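Local coordinates for protein terminal uridylyltransferase 1 (Trypanosoma brucei, PDB 5HZD) that adds uridines from UTP to the 3' hydroxyl of guide RNAs, ribosomal RNAs and some messenger RNAs during mitochondrial RNA editing, at residues S198-L203 / M239-L244; D193-S198 / P271-C276; C8-H13 / G480-L485; L430-E435 / N472-R477; V129-M134 / E363-Y368. All blocks are in the same frame, centred on the assembly; numbering follows the deposited sequence.

Contact 1: S198-L203 / M239-L244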
# COMPACT_ATOMS: atom_id res chain seq x y z
N SER A 198 7.47 13.99 26.09
CA SER A 198 6.90 14.29 27.41
C SER A 198 5.39 14.11 27.43
O SER A 198 4.70 14.33 26.43
CB SER A 198 7.22 15.72 27.81
OG SER A 198 8.63 15.92 27.82
N ILE A 199 4.88 13.73 28.60
CA ILE A 199 3.44 13.52 28.77
C ILE A 199 2.98 14.18 30.07
O ILE A 199 3.79 14.56 30.91
CB ILE A 199 3.08 12.02 28.83
CG1 ILE A 199 3.82 11.36 30.00
CG2 ILE A 199 3.42 11.32 27.50
CD1 ILE A 199 3.57 9.86 30.11
N ARG A 200 1.67 14.30 30.24
CA ARG A 200 1.11 14.92 31.40
C ARG A 200 -0.02 14.07 31.92
O ARG A 200 -0.92 13.70 31.17
CB ARG A 200 0.50 16.25 30.99
CG ARG A 200 0.51 17.27 32.07
CD ARG A 200 1.43 18.43 31.69
NE ARG A 200 1.17 18.91 30.34
CZ ARG A 200 0.07 19.57 29.98
NH1 ARG A 200 -0.88 19.83 30.87
NH2 ARG A 200 -0.07 19.97 28.72
N PHE A 201 -0.00 13.78 33.22
CA PHE A 201 -1.15 13.15 33.83
C PHE A 201 -1.96 14.21 34.57
O PHE A 201 -1.44 14.86 35.46
CB PHE A 201 -0.68 12.10 34.83
CG PHE A 201 0.07 10.96 34.20
CD1 PHE A 201 1.44 11.04 33.96
CD2 PHE A 201 -0.60 9.77 33.89
CE1 PHE A 201 2.11 9.98 33.37
CE2 PHE A 201 0.07 8.70 33.33
CZ PHE A 201 1.43 8.80 33.06
N ILE A 202 -3.25 14.37 34.24
CA ILE A 202 -4.13 15.24 35.02
C ILE A 202 -4.94 14.36 35.97
O ILE A 202 -5.59 13.41 35.52
CB ILE A 202 -5.11 16.01 34.12
CG1 ILE A 202 -4.33 16.83 33.09
CG2 ILE A 202 -6.05 16.87 34.94
CD1 ILE A 202 -3.30 17.68 33.69
N LEU A 203 -4.89 14.68 37.25
CA LEU A 203 -5.61 13.90 38.26
C LEU A 203 -6.91 14.58 38.62
O LEU A 203 -7.01 15.82 38.57
CB LEU A 203 -4.76 13.74 39.53
CG LEU A 203 -3.57 12.77 39.44
CD1 LEU A 203 -2.45 13.27 38.51
CD2 LEU A 203 -3.05 12.52 40.85
N MET A 239 -1.32 17.39 38.90
CA MET A 239 -0.80 17.14 37.59
C MET A 239 0.64 16.70 37.71
O MET A 239 1.43 17.33 38.41
CB MET A 239 -0.89 18.39 36.71
CG MET A 239 -0.26 18.17 35.36
SD MET A 239 -0.28 19.67 34.38
CE MET A 239 0.67 20.76 35.43
N MET A 240 0.97 15.60 37.06
CA MET A 240 2.35 15.12 37.02
C MET A 240 2.81 15.11 35.58
O MET A 240 2.15 14.57 34.70
CB MET A 240 2.50 13.71 37.60
CG MET A 240 3.99 13.30 37.78
SD MET A 240 4.22 11.56 38.19
CE MET A 240 4.22 10.82 36.55
N SER A 241 3.96 15.70 35.32
CA SER A 241 4.54 15.64 33.98
C SER A 241 5.74 14.70 34.01
O SER A 241 6.38 14.54 35.04
CB SER A 241 4.99 17.02 33.53
OG SER A 241 3.94 17.96 33.61
N ALA A 242 6.04 14.10 32.87
CA ALA A 242 7.17 13.19 32.79
C ALA A 242 7.81 13.31 31.42
O ALA A 242 7.11 13.33 30.39
CB ALA A 242 6.72 11.76 33.03
N THR A 243 9.13 13.38 31.42
CA THR A 243 9.90 13.30 30.19
C THR A 243 10.56 11.94 30.12
O THR A 243 11.25 11.52 31.05
CB THR A 243 10.97 14.39 30.13
OG1 THR A 243 10.33 15.67 30.12
CG2 THR A 243 11.81 14.25 28.86
N LEU A 244 10.34 11.25 29.02
CA LEU A 244 10.82 9.89 28.87
C LEU A 244 12.01 9.93 27.91
O LEU A 244 12.23 10.94 27.27
CB LEU A 244 9.71 8.99 28.31
CG LEU A 244 8.51 8.75 29.24
CD1 LEU A 244 8.97 8.42 30.66
CD2 LEU A 244 7.54 9.92 29.26
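Met239 holds CG anti to its backbone N (chi1 176°), and across the strand pair Arg200 does much the same (chi1 -151°), which sets the two CG atoms side by side on one face; Arg200 then bends at chi2 and chi3 while Met239 runs straight to its sulfur. The two cross obliquely, with Met239 SD 3.4 Å from Arg200 CD and at the edge of the guanidinium, where Arg200 NH1 makes a weak hydrogen bond to it. Ile202 also lies alongside Met239, pointing the same way, its CD1 3.5 Å from Met239 CG. Further along the same face Thr243 OG1 donates to Ser198 OG over 2.9 Å; Ser198 OG in turn is tied to Val194 O.

The backbones run antiparallel. Ile199 and Ala242 form one hydrogen-bonded pair, Phe201 and Met240 the other; the straightest bond is Phe201 N to Met240 O, 2.7 Å with 173° at the hydrogen. On the opposite face Phe201 and Met240 point the same way, Met240 CE lying 3.8 Å from Phe201 CD1, and the Leu244 and Ile199 side chains cross at about a right angle, CD2 against CG1.

These are the two central strands of a four-stranded antiparallel sheet, flanked by strands 228-233 and 267-271. Helix 209-223 packs on Phe201 and Met240, helix 247-254 on Ile199 and Leu244, while Arg200 NH2 reaches Ala272 O beyond the neighbouring strand.

Contact 2: D193-S198 / P271-C276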
# COMPACT_ATOMS: atom_id res chain seq x y z
N ASP A 193 13.86 15.80 20.52
CA ASP A 193 13.01 16.88 21.00
C ASP A 193 12.25 16.46 22.26
O ASP A 193 11.49 15.48 22.28
CB ASP A 193 12.03 17.34 19.93
CG ASP A 193 11.05 18.37 20.45
OD1 ASP A 193 9.97 17.97 20.92
OD2 ASP A 193 11.36 19.59 20.39
N VAL A 194 12.46 17.24 23.31
CA VAL A 194 12.02 16.89 24.65
C VAL A 194 10.48 16.93 24.82
O VAL A 194 9.91 16.07 25.48
CB VAL A 194 12.73 17.78 25.69
CG1 VAL A 194 12.51 19.25 25.37
CG2 VAL A 194 12.27 17.46 27.10
N VAL A 195 9.83 17.92 24.23
CA VAL A 195 8.38 18.09 24.36
C VAL A 195 7.62 16.90 23.77
O VAL A 195 6.62 16.43 24.33
CB VAL A 195 7.94 19.39 23.66
CG1 VAL A 195 6.46 19.55 23.71
CG2 VAL A 195 8.62 20.59 24.30
N ALA A 196 8.09 16.41 22.63
CA ALA A 196 7.44 15.28 21.98
C ALA A 196 7.56 13.97 22.78
O ALA A 196 6.73 13.07 22.62
CB ALA A 196 8.01 15.09 20.59
N ARG A 197 8.57 13.86 23.64
CA ARG A 197 8.69 12.67 24.47
C ARG A 197 8.28 12.95 25.91
O ARG A 197 8.67 12.22 26.82
CB ARG A 197 10.08 12.04 24.39
CG ARG A 197 11.24 12.98 24.64
CD ARG A 197 12.55 12.34 24.17
NE ARG A 197 13.65 13.30 24.21
CZ ARG A 197 14.37 13.56 25.30
NH1 ARG A 197 14.12 12.92 26.43
NH2 ARG A 197 15.36 14.44 25.25
N SER A 198 7.47 13.99 26.09
CA SER A 198 6.90 14.29 27.41
C SER A 198 5.39 14.11 27.43
O SER A 198 4.70 14.33 26.43
CB SER A 198 7.22 15.72 27.81
OG SER A 198 8.63 15.92 27.82
N PRO A 271 -0.10 13.53 25.47
CA PRO A 271 1.20 14.19 25.29
C PRO A 271 1.19 15.61 25.85
O PRO A 271 0.14 16.25 25.88
CB PRO A 271 1.35 14.23 23.77
CG PRO A 271 0.56 13.00 23.30
CD PRO A 271 -0.63 12.97 24.21
N ALA A 272 2.36 16.09 26.29
CA ALA A 272 2.46 17.41 26.90
C ALA A 272 2.13 18.54 25.93
O ALA A 272 1.79 19.64 26.35
CB ALA A 272 3.85 17.61 27.52
N HIS A 273 2.22 18.27 24.63
CA HIS A 273 1.94 19.28 23.60
C HIS A 273 0.92 18.81 22.59
O HIS A 273 0.91 17.64 22.20
CB HIS A 273 3.24 19.63 22.86
CG HIS A 273 3.17 20.91 22.09
ND1 HIS A 273 2.87 20.96 20.75
CD2 HIS A 273 3.37 22.19 22.48
CE1 HIS A 273 2.88 22.21 20.34
NE2 HIS A 273 3.18 22.98 21.37
N ASP A 274 0.08 19.73 22.13
CA ASP A 274 -1.02 19.39 21.22
C ASP A 274 -0.60 19.07 19.79
O ASP A 274 -1.33 18.37 19.09
CB ASP A 274 -2.08 20.50 21.20
CG ASP A 274 -2.93 20.51 22.44
OD1 ASP A 274 -2.97 19.48 23.15
OD2 ASP A 274 -3.58 21.54 22.71
N GLU A 275 0.55 19.57 19.35
CA GLU A 275 1.01 19.31 17.99
C GLU A 275 2.34 18.55 17.92
O GLU A 275 2.52 17.69 17.06
CB GLU A 275 1.13 20.62 17.19
CG GLU A 275 -0.19 21.30 16.88
CD GLU A 275 -0.11 22.22 15.68
OE1 GLU A 275 1.00 22.41 15.13
OE2 GLU A 275 -1.17 22.76 15.28
N CYS A 276 3.25 18.89 18.83
CA CYS A 276 4.56 18.24 18.88
C CYS A 276 4.48 16.94 19.69
O CYS A 276 4.56 16.95 20.92
CB CYS A 276 5.56 19.19 19.53
SG CYS A 276 7.25 18.63 19.43
O HOH W 1 4.02 16.17 23.53
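The His273 imidazole meets Val195 obliquely: Val195 CG1 sits 3.3 Å from His273 CB, a close contact, and farther from CG of the ring. In the plane at the ring's edge lies Glu275 C, because the chain curls round the imidazole and brings two amides to His273 ND1. Cys276 N is the straighter donor, at 2.8 Å and 20° from the ring plane; Glu275 N comes from farther out of that plane. Both bonds make ND1 the acceptor and hold the turn closed. The other flat group, the Arg197 guanidinium, has Val194 CA over one face, toward the rim.

Across the contact Ala272 N donates to Ser198 O at 2.9 Å, nearly straight at the hydrogen (168°) but from above the carbonyl plane. A water lies between the two segments: it donates to Val195 O and Cys276 O and accepts from His273 N, so three backbone groups of the two loops meet on one molecule. Asp193 OD1 accepts from Ala196 N in an Asx motif, 3.0 Å long. Cys276 has a second position, which leaves the contact of its sulfur with Ala196 CB doubtful.

The contact lies at one end of the four-stranded antiparallel sheet, where the chain enters strand 198-203 and leaves strand 267-271. On the far side of 193-198, Val194 and Arg197 pack on Thr243 of strand 239-244.

Contact 3: C8-H13 / G480-L485. With ZN (zinc ion), chain B.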
# COMPACT_ATOMS: atom_id res chain seq x y z
N CYS A 8 -22.67 -6.42 -23.81
CA CYS A 8 -22.18 -5.04 -23.65
C CYS A 8 -22.33 -4.56 -22.21
O CYS A 8 -23.29 -4.94 -21.52
CB CYS A 8 -22.97 -4.14 -24.60
SG CYS A 8 -22.26 -2.48 -24.61
N ASP A 9 -21.37 -3.76 -21.73
CA ASP A 9 -21.43 -3.18 -20.39
C ASP A 9 -21.97 -1.74 -20.38
O ASP A 9 -22.00 -1.10 -19.34
CB ASP A 9 -20.04 -3.20 -19.72
CG ASP A 9 -19.04 -2.30 -20.42
OD1 ASP A 9 -19.24 -2.01 -21.63
OD2 ASP A 9 -18.05 -1.91 -19.75
N ALA A 10 -22.39 -1.25 -21.54
CA ALA A 10 -22.79 0.16 -21.69
C ALA A 10 -24.23 0.33 -22.14
O ALA A 10 -24.76 1.43 -22.19
CB ALA A 10 -21.86 0.88 -22.67
N CYS A 11 -24.86 -0.77 -22.53
CA CYS A 11 -26.29 -0.75 -22.75
C CYS A 11 -26.83 -2.10 -22.30
O CYS A 11 -26.09 -3.07 -22.24
CB CYS A 11 -26.63 -0.42 -24.19
SG CYS A 11 -26.15 -1.63 -25.37
N PRO A 12 -28.12 -2.14 -21.93
CA PRO A 12 -28.58 -3.35 -21.25
C PRO A 12 -29.05 -4.46 -22.19
O PRO A 12 -29.40 -5.52 -21.70
CB PRO A 12 -29.76 -2.84 -20.41
CG PRO A 12 -30.32 -1.73 -21.24
CD PRO A 12 -29.13 -1.07 -21.91
N HIS A 13 -29.04 -4.22 -23.49
CA HIS A 13 -29.72 -5.13 -24.42
C HIS A 13 -28.82 -5.86 -25.43
O HIS A 13 -29.28 -6.77 -26.11
CB HIS A 13 -30.78 -4.36 -25.20
CG HIS A 13 -30.23 -3.24 -26.02
ND1 HIS A 13 -29.98 -1.98 -25.50
CD2 HIS A 13 -29.86 -3.18 -27.32
CE1 HIS A 13 -29.50 -1.20 -26.45
NE2 HIS A 13 -29.41 -1.90 -27.56
N GLY A 480 -15.97 -4.29 -18.01
CA GLY A 480 -16.65 -4.76 -19.20
C GLY A 480 -16.04 -4.18 -20.47
O GLY A 480 -15.02 -3.50 -20.41
N VAL A 481 -16.65 -4.43 -21.62
CA VAL A 481 -15.99 -4.13 -22.89
C VAL A 481 -15.66 -2.65 -23.10
O VAL A 481 -14.52 -2.33 -23.49
CB VAL A 481 -16.75 -4.72 -24.10
CG1 VAL A 481 -18.13 -4.08 -24.29
CG2 VAL A 481 -15.88 -4.59 -25.38
N THR A 482 -16.61 -1.75 -22.86
CA THR A 482 -16.29 -0.33 -23.06
C THR A 482 -15.24 0.13 -22.06
O THR A 482 -14.31 0.85 -22.42
CB THR A 482 -17.55 0.60 -23.07
OG1 THR A 482 -18.22 0.52 -21.80
CG2 THR A 482 -18.46 0.18 -24.16
N LYS A 483 -15.34 -0.32 -20.81
CA LYS A 483 -14.31 0.06 -19.85
C LYS A 483 -12.95 -0.48 -20.32
O LYS A 483 -11.92 0.18 -20.15
CB LYS A 483 -14.65 -0.45 -18.44
CG LYS A 483 -15.75 0.34 -17.74
CD LYS A 483 -15.74 0.10 -16.23
CE LYS A 483 -16.87 0.86 -15.56
NZ LYS A 483 -16.89 0.63 -14.09
N SER A 484 -12.94 -1.67 -20.91
CA SER A 484 -11.66 -2.30 -21.29
C SER A 484 -11.01 -1.49 -22.40
O SER A 484 -9.78 -1.39 -22.46
CB SER A 484 -11.83 -3.77 -21.73
OG SER A 484 -12.40 -3.87 -23.03
N LEU A 485 -11.83 -0.89 -23.25
CA LEU A 485 -11.27 -0.13 -24.37
C LEU A 485 -10.76 1.22 -23.87
O LEU A 485 -9.83 1.79 -24.46
CB LEU A 485 -12.29 0.02 -25.49
CG LEU A 485 -12.60 -1.36 -26.14
CD1 LEU A 485 -13.53 -1.20 -27.34
CD2 LEU A 485 -11.30 -2.10 -26.53
ZN ZN B . -23.85 -1.41 -25.88
O HOH W 2 -18.02 -2.43 -17.14
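Asp9 OD1 is gripped twice by Thr482: its hydroxyl OG1 donates over 2.7 Å and its backbone N over 2.9 Å. Both donors come to the syn side of the carboxylate, yet from opposite faces of its plane. This is a link between the atypical C2H2 zinc finger, to which Asp9 belongs, and the first turn of helix 481-497, at whose N-cap position Gly480 stands. Asp9 thus meets the amides at the start of the helix from a distant part of the chain: OD2 takes a weak but straight bond from Lys483 N, and a water bridges OD2 to Gly480 N. The helix dipole would probably favour a negative charge here.

Chi1 (66°) turns Asp9 CG toward the helix, between its own backbone N and carbonyl carbon. Asp9 CB lies 3.8 Å from Gly480 CA. Val481 CG1 covers one flank, 3.5 Å from Asp9 OD1, and also approaches Cys8. On another flank the methyl CG2 of Thr482 meets Ala10 CB at 3.8 Å. Asp9 N is buried and has no partner in the model.

The finger segment is shaped by its metal. Cys8 SG and Cys11 SG bind the zinc ion, with His25 and His30 completing the site, and helix 19-30 packs on Val481 and Thr482 through Leu22, Leu23 and His30. The finger is required for proper folding of the catalytic domain, and this contact joins it to the body of the protein. Besides binding zinc at 2.3 Å, Cys8 SG accepts a hydrogen bond from Ala10 N.

Contact 4: L430-E435 / N472-R477. With SO4 (sulfate ion), chain C.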
# COMPACT_ATOMS: atom_id res chain seq x y z
N LEU A 430 -8.43 -21.17 -16.04
CA LEU A 430 -9.08 -20.73 -14.80
C LEU A 430 -10.60 -20.81 -14.82
O LEU A 430 -11.25 -20.51 -13.82
CB LEU A 430 -8.68 -19.27 -14.51
CG LEU A 430 -7.17 -18.99 -14.46
CD1 LEU A 430 -6.90 -17.57 -13.92
CD2 LEU A 430 -6.44 -19.99 -13.58
N GLY A 431 -11.15 -21.18 -15.97
CA GLY A 431 -12.59 -21.22 -16.18
C GLY A 431 -13.11 -19.81 -16.44
O GLY A 431 -14.30 -19.54 -16.23
N TRP A 432 -12.24 -18.94 -16.93
CA TRP A 432 -12.60 -17.54 -17.19
C TRP A 432 -12.84 -17.29 -18.69
O TRP A 432 -12.87 -16.15 -19.15
CB TRP A 432 -11.48 -16.63 -16.68
CG TRP A 432 -11.35 -16.59 -15.20
CD1 TRP A 432 -12.09 -17.30 -14.27
CD2 TRP A 432 -10.43 -15.80 -14.46
NE1 TRP A 432 -11.67 -16.98 -13.00
CE2 TRP A 432 -10.65 -16.07 -13.08
CE3 TRP A 432 -9.41 -14.90 -14.82
CZ2 TRP A 432 -9.90 -15.46 -12.07
CZ3 TRP A 432 -8.70 -14.28 -13.84
CH2 TRP A 432 -8.93 -14.56 -12.46
N HIS A 433 -13.02 -18.37 -19.45
CA HIS A 433 -13.24 -18.26 -20.90
C HIS A 433 -14.71 -18.04 -21.25
O HIS A 433 -15.05 -17.81 -22.42
CB HIS A 433 -12.74 -19.51 -21.59
CG HIS A 433 -13.43 -20.75 -21.14
ND1 HIS A 433 -13.40 -21.17 -19.82
CD2 HIS A 433 -14.19 -21.65 -21.81
CE1 HIS A 433 -14.11 -22.28 -19.70
NE2 HIS A 433 -14.60 -22.59 -20.89
N VAL A 434 -15.58 -18.12 -20.25
CA VAL A 434 -17.02 -17.89 -20.41
C VAL A 434 -17.49 -16.98 -19.28
O VAL A 434 -17.11 -17.20 -18.13
CB VAL A 434 -17.81 -19.22 -20.34
CG1 VAL A 434 -19.32 -18.98 -20.44
CG2 VAL A 434 -17.36 -20.18 -21.42
N GLU A 435 -18.33 -15.97 -19.57
CA GLU A 435 -18.92 -15.18 -18.51
C GLU A 435 -20.35 -15.65 -18.28
O GLU A 435 -21.00 -16.13 -19.21
CB GLU A 435 -18.95 -13.68 -18.86
CG GLU A 435 -17.62 -12.99 -18.93
CD GLU A 435 -17.76 -11.53 -19.42
OE1 GLU A 435 -18.92 -11.05 -19.55
OE2 GLU A 435 -16.74 -10.87 -19.69
N ASN A 472 -9.82 -17.85 -8.04
CA ASN A 472 -11.01 -17.46 -8.74
C ASN A 472 -11.42 -16.02 -8.56
O ASN A 472 -12.60 -15.71 -8.70
CB ASN A 472 -12.18 -18.39 -8.43
CG ASN A 472 -13.20 -18.41 -9.55
OD1 ASN A 472 -12.83 -18.22 -10.72
ND2 ASN A 472 -14.47 -18.60 -9.22
N LEU A 473 -10.44 -15.14 -8.31
CA LEU A 473 -10.71 -13.71 -8.24
C LEU A 473 -9.98 -13.01 -9.37
O LEU A 473 -8.76 -13.02 -9.43
CB LEU A 473 -10.22 -13.13 -6.91
CG LEU A 473 -10.49 -11.63 -6.75
CD1 LEU A 473 -11.98 -11.32 -6.69
CD2 LEU A 473 -9.73 -11.09 -5.50
N ASN A 474 -10.76 -12.42 -10.27
CA ASN A 474 -10.22 -11.58 -11.33
C ASN A 474 -10.12 -10.15 -10.88
O ASN A 474 -11.14 -9.52 -10.56
CB ASN A 474 -11.10 -11.66 -12.60
CG ASN A 474 -10.54 -10.84 -13.76
OD1 ASN A 474 -9.37 -10.47 -13.74
ND2 ASN A 474 -11.38 -10.53 -14.76
N LEU A 475 -8.91 -9.60 -10.87
CA LEU A 475 -8.75 -8.20 -10.49
C LEU A 475 -9.40 -7.27 -11.52
O LEU A 475 -9.68 -6.11 -11.23
CB LEU A 475 -7.28 -7.83 -10.21
CG LEU A 475 -6.64 -8.75 -9.15
CD1 LEU A 475 -5.20 -8.34 -8.90
CD2 LEU A 475 -7.43 -8.64 -7.84
N GLY A 476 -9.68 -7.78 -12.72
CA GLY A 476 -10.44 -7.02 -13.69
C GLY A 476 -11.94 -7.34 -13.78
O GLY A 476 -12.57 -7.06 -14.81
N ARG A 477 -12.50 -7.93 -12.72
CA ARG A 477 -13.87 -8.41 -12.74
C ARG A 477 -14.95 -7.38 -12.98
O ARG A 477 -16.08 -7.74 -13.33
CB ARG A 477 -14.18 -9.19 -11.45
CG ARG A 477 -14.13 -8.32 -10.20
CD ARG A 477 -14.12 -9.15 -8.92
NE ARG A 477 -13.94 -8.28 -7.74
CZ ARG A 477 -12.77 -7.76 -7.36
NH1 ARG A 477 -11.66 -7.98 -8.06
NH2 ARG A 477 -12.72 -6.99 -6.27
S SO4 C . -16.44 -7.15 -5.22
O1 SO4 C . -15.84 -7.82 -4.06
O2 SO4 C . -17.82 -6.78 -4.91
O3 SO4 C . -16.43 -8.07 -6.36
O4 SO4 C . -15.66 -5.96 -5.53
O HOH W 3 -13.70 -20.27 -12.78
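Trp432 is packed on both faces of its indole, while the Asn472 end of the contact stays close to solvent. On one face lies Asn474 CB, 3.9 Å from the centroid of the six-membered ring and 22° off its normal, a CH-pi contact. The opposite face carries Leu430 CD1, a neighbour from its own segment, toward the rim. At the far corner of the ring, Trp432 CH2 comes within 3.4 Å of Leu473 O, which lies at the edge, so the backbone of 473-474 wraps round this end of the indole. The ring also stacks with Tyr461.

The solvent side is reached through the pyrrole nitrogen. Trp432 NE1 donates to Asn472 OD1 over 2.8 Å, 173° at the hydrogen, with the oxygen in the ring plane; the amide itself is turned 34° from the indole. Asn472 is exposed, and a water donates both to its OD1 and to Leu430 O, so Asn472 OD1 accepts from both the indole and the water.

Residues 472-474 end the stretch inferred to be the nucleotide recognition motif, and Leu473 lies about 8 Å, side chain to side chain, from the UTP-binding Tyr337. Trp432, just past the Schellman motif that ends helix 427-430 at Gly431, thus backs this loop.

The Asn474 amide is held by outside partners, Ile465 N at OD1 and Arg460 O and Leu463 O at ND2; OD1 also accepts from Gly476 N in an Asx turn. Asn474 opens a type I turn to Arg477, whose NE, like His478, holds a sulfate probably left from crystallisation.

Contact 5: V129-M134 / E363-Y368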
# COMPACT_ATOMS: atom_id res chain seq x y z
N VAL A 129 -2.12 -8.65 14.79
CA VAL A 129 -2.33 -10.09 14.71
C VAL A 129 -1.68 -10.78 15.90
O VAL A 129 -0.52 -10.48 16.26
CB VAL A 129 -1.67 -10.69 13.43
CG1 VAL A 129 -1.91 -12.21 13.35
CG2 VAL A 129 -2.22 -9.98 12.17
N ASP A 130 -2.44 -11.71 16.49
CA ASP A 130 -1.94 -12.67 17.48
C ASP A 130 -1.62 -13.92 16.68
O ASP A 130 -2.52 -14.65 16.24
CB ASP A 130 -3.06 -12.94 18.50
CG ASP A 130 -2.73 -14.05 19.51
OD1 ASP A 130 -1.81 -14.87 19.30
OD2 ASP A 130 -3.47 -14.16 20.53
N VAL A 131 -0.32 -14.16 16.51
CA VAL A 131 0.17 -15.24 15.65
C VAL A 131 -0.22 -16.62 16.16
O VAL A 131 -0.67 -17.45 15.37
CB VAL A 131 1.67 -15.11 15.43
CG1 VAL A 131 2.23 -16.34 14.68
CG2 VAL A 131 1.94 -13.83 14.63
N ASP A 132 -0.09 -16.86 17.47
CA ASP A 132 -0.55 -18.11 18.07
C ASP A 132 -2.02 -18.35 17.72
O ASP A 132 -2.40 -19.46 17.31
CB ASP A 132 -0.43 -18.06 19.60
CG ASP A 132 0.98 -18.24 20.09
OD1 ASP A 132 1.86 -18.54 19.26
OD2 ASP A 132 1.21 -18.09 21.32
N ALA A 133 -2.85 -17.32 17.88
CA ALA A 133 -4.28 -17.48 17.63
C ALA A 133 -4.54 -17.75 16.15
O ALA A 133 -5.37 -18.60 15.82
CB ALA A 133 -5.06 -16.25 18.08
N MET A 134 -3.82 -17.05 15.28
CA MET A 134 -3.97 -17.25 13.85
C MET A 134 -3.67 -18.71 13.51
O MET A 134 -4.37 -19.34 12.72
CB MET A 134 -3.03 -16.33 13.08
CG MET A 134 -2.92 -16.65 11.60
SD MET A 134 -2.02 -15.34 10.79
CE MET A 134 -1.64 -16.05 9.18
N GLU A 363 2.23 -18.36 4.35
CA GLU A 363 1.03 -17.77 4.91
C GLU A 363 1.24 -17.58 6.42
O GLU A 363 0.81 -16.57 7.01
CB GLU A 363 -0.18 -18.69 4.67
CG GLU A 363 -1.46 -18.13 5.32
CD GLU A 363 -2.69 -18.99 5.11
OE1 GLU A 363 -2.65 -19.90 4.26
OE2 GLU A 363 -3.71 -18.74 5.79
N SER A 364 1.93 -18.54 7.03
CA SER A 364 2.16 -18.50 8.47
C SER A 364 3.13 -17.39 8.84
O SER A 364 4.12 -17.15 8.12
CB SER A 364 2.73 -19.82 8.96
OG SER A 364 2.99 -19.76 10.36
N LEU A 365 2.87 -16.74 9.97
CA LEU A 365 3.71 -15.64 10.44
C LEU A 365 4.61 -16.10 11.57
O LEU A 365 5.26 -15.30 12.24
CB LEU A 365 2.84 -14.48 10.90
CG LEU A 365 2.00 -13.81 9.82
CD1 LEU A 365 1.02 -12.83 10.47
CD2 LEU A 365 2.95 -13.09 8.86
N VAL A 366 4.65 -17.41 11.81
CA VAL A 366 5.49 -17.95 12.88
C VAL A 366 6.97 -17.55 12.77
O VAL A 366 7.61 -17.18 13.76
CB VAL A 366 5.35 -19.48 12.97
CG1 VAL A 366 6.42 -20.06 13.88
CG2 VAL A 366 3.95 -19.84 13.49
N ASN A 367 7.51 -17.57 11.56
CA ASN A 367 8.95 -17.24 11.45
C ASN A 367 9.22 -15.79 11.07
O ASN A 367 10.32 -15.44 10.62
CB ASN A 367 9.64 -18.17 10.47
CG ASN A 367 9.57 -19.63 10.92
OD1 ASN A 367 9.71 -19.93 12.11
ND2 ASN A 367 9.32 -20.53 9.98
N TYR A 368 8.21 -14.94 11.22
CA TYR A 368 8.30 -13.57 10.70
C TYR A 368 9.22 -12.72 11.58
O TYR A 368 9.18 -12.80 12.80
CB TYR A 368 6.90 -12.95 10.70
CG TYR A 368 6.76 -11.76 9.77
CD1 TYR A 368 6.51 -11.93 8.41
CD2 TYR A 368 6.86 -10.46 10.27
CE1 TYR A 368 6.36 -10.86 7.56
CE2 TYR A 368 6.70 -9.37 9.42
CZ TYR A 368 6.46 -9.56 8.07
OH TYR A 368 6.30 -8.44 7.25
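Leu365 is the bump of this contact: its side chain pushes into a hollow lined by Val129, Val131 and Met134, crossing each of them at about a right angle. CG stands anti to the carbonyl carbon (chi1 -65°), and beyond it CD1 is the branch that enters, 4.0 Å from Met134 SD and 4.2 Å from Val129 CG1. Nearer the mouth, Val131 CG2 meets Leu365 CB at 3.9 Å.

Val131 is itself a small knob. Its CG1 sits beside the peptide between Leu365 and Val366, 3.9 Å from Val366 N, and reaches 4.1 Å to Val366 CG2. Met134 stretches out, extended all the way beyond CG, toward the loop backbone at Glu363; its side chain has a second position, so the contacts of its sulfur and methyl are doubtful in detail. Val129, Val131 and the Met134 thioether line the hollow, and the contact across it is apolar packing.

Val131 and Met134 lie three residues apart on the short helix 131-135, which follows strand 124-129 of the palm domain's mixed sheet. That strand includes Asp125, a probable ligand of the catalytic metal, whose side chain is about 11 Å from that of Val129. Asp130 caps the helix, OD1 accepting from Ala133 N at 3.0 Å from above the carboxylate plane.

The loop presents its bump on a shaped backbone. Ser364 OG accepts from Val366 N in an ST turn, with a further bond to Glu135, and a type I turn runs from Leu365 to Tyr368. Phe107 of strand 105-109 packs on Val129, Val131 and Leu365, and Ile294 of helix 292-304 also touches Leu365.

From the N terminus, contact 3 opens first, in the zinc finger, and closes last, at helix 481-497, so its loop encloses all the others. Contact 5 opens next, at the end of strand 124-129, and closes at 363-368; within it contact 2 opens at 193-198 and closes at 271-276, with contact 1 nested inside that. Contacts 1 and 2 share Ser198 and touch, joining the sheet's two central strands and the loops at one end. Contact 4 comes in series after contact 5 has closed, and its second segment adjoins that of contact 3. Contact 5 ties the palm to a later loop; contacts 3 and 4 lie on the opposite side of the chain's centre from contacts 1 and 2.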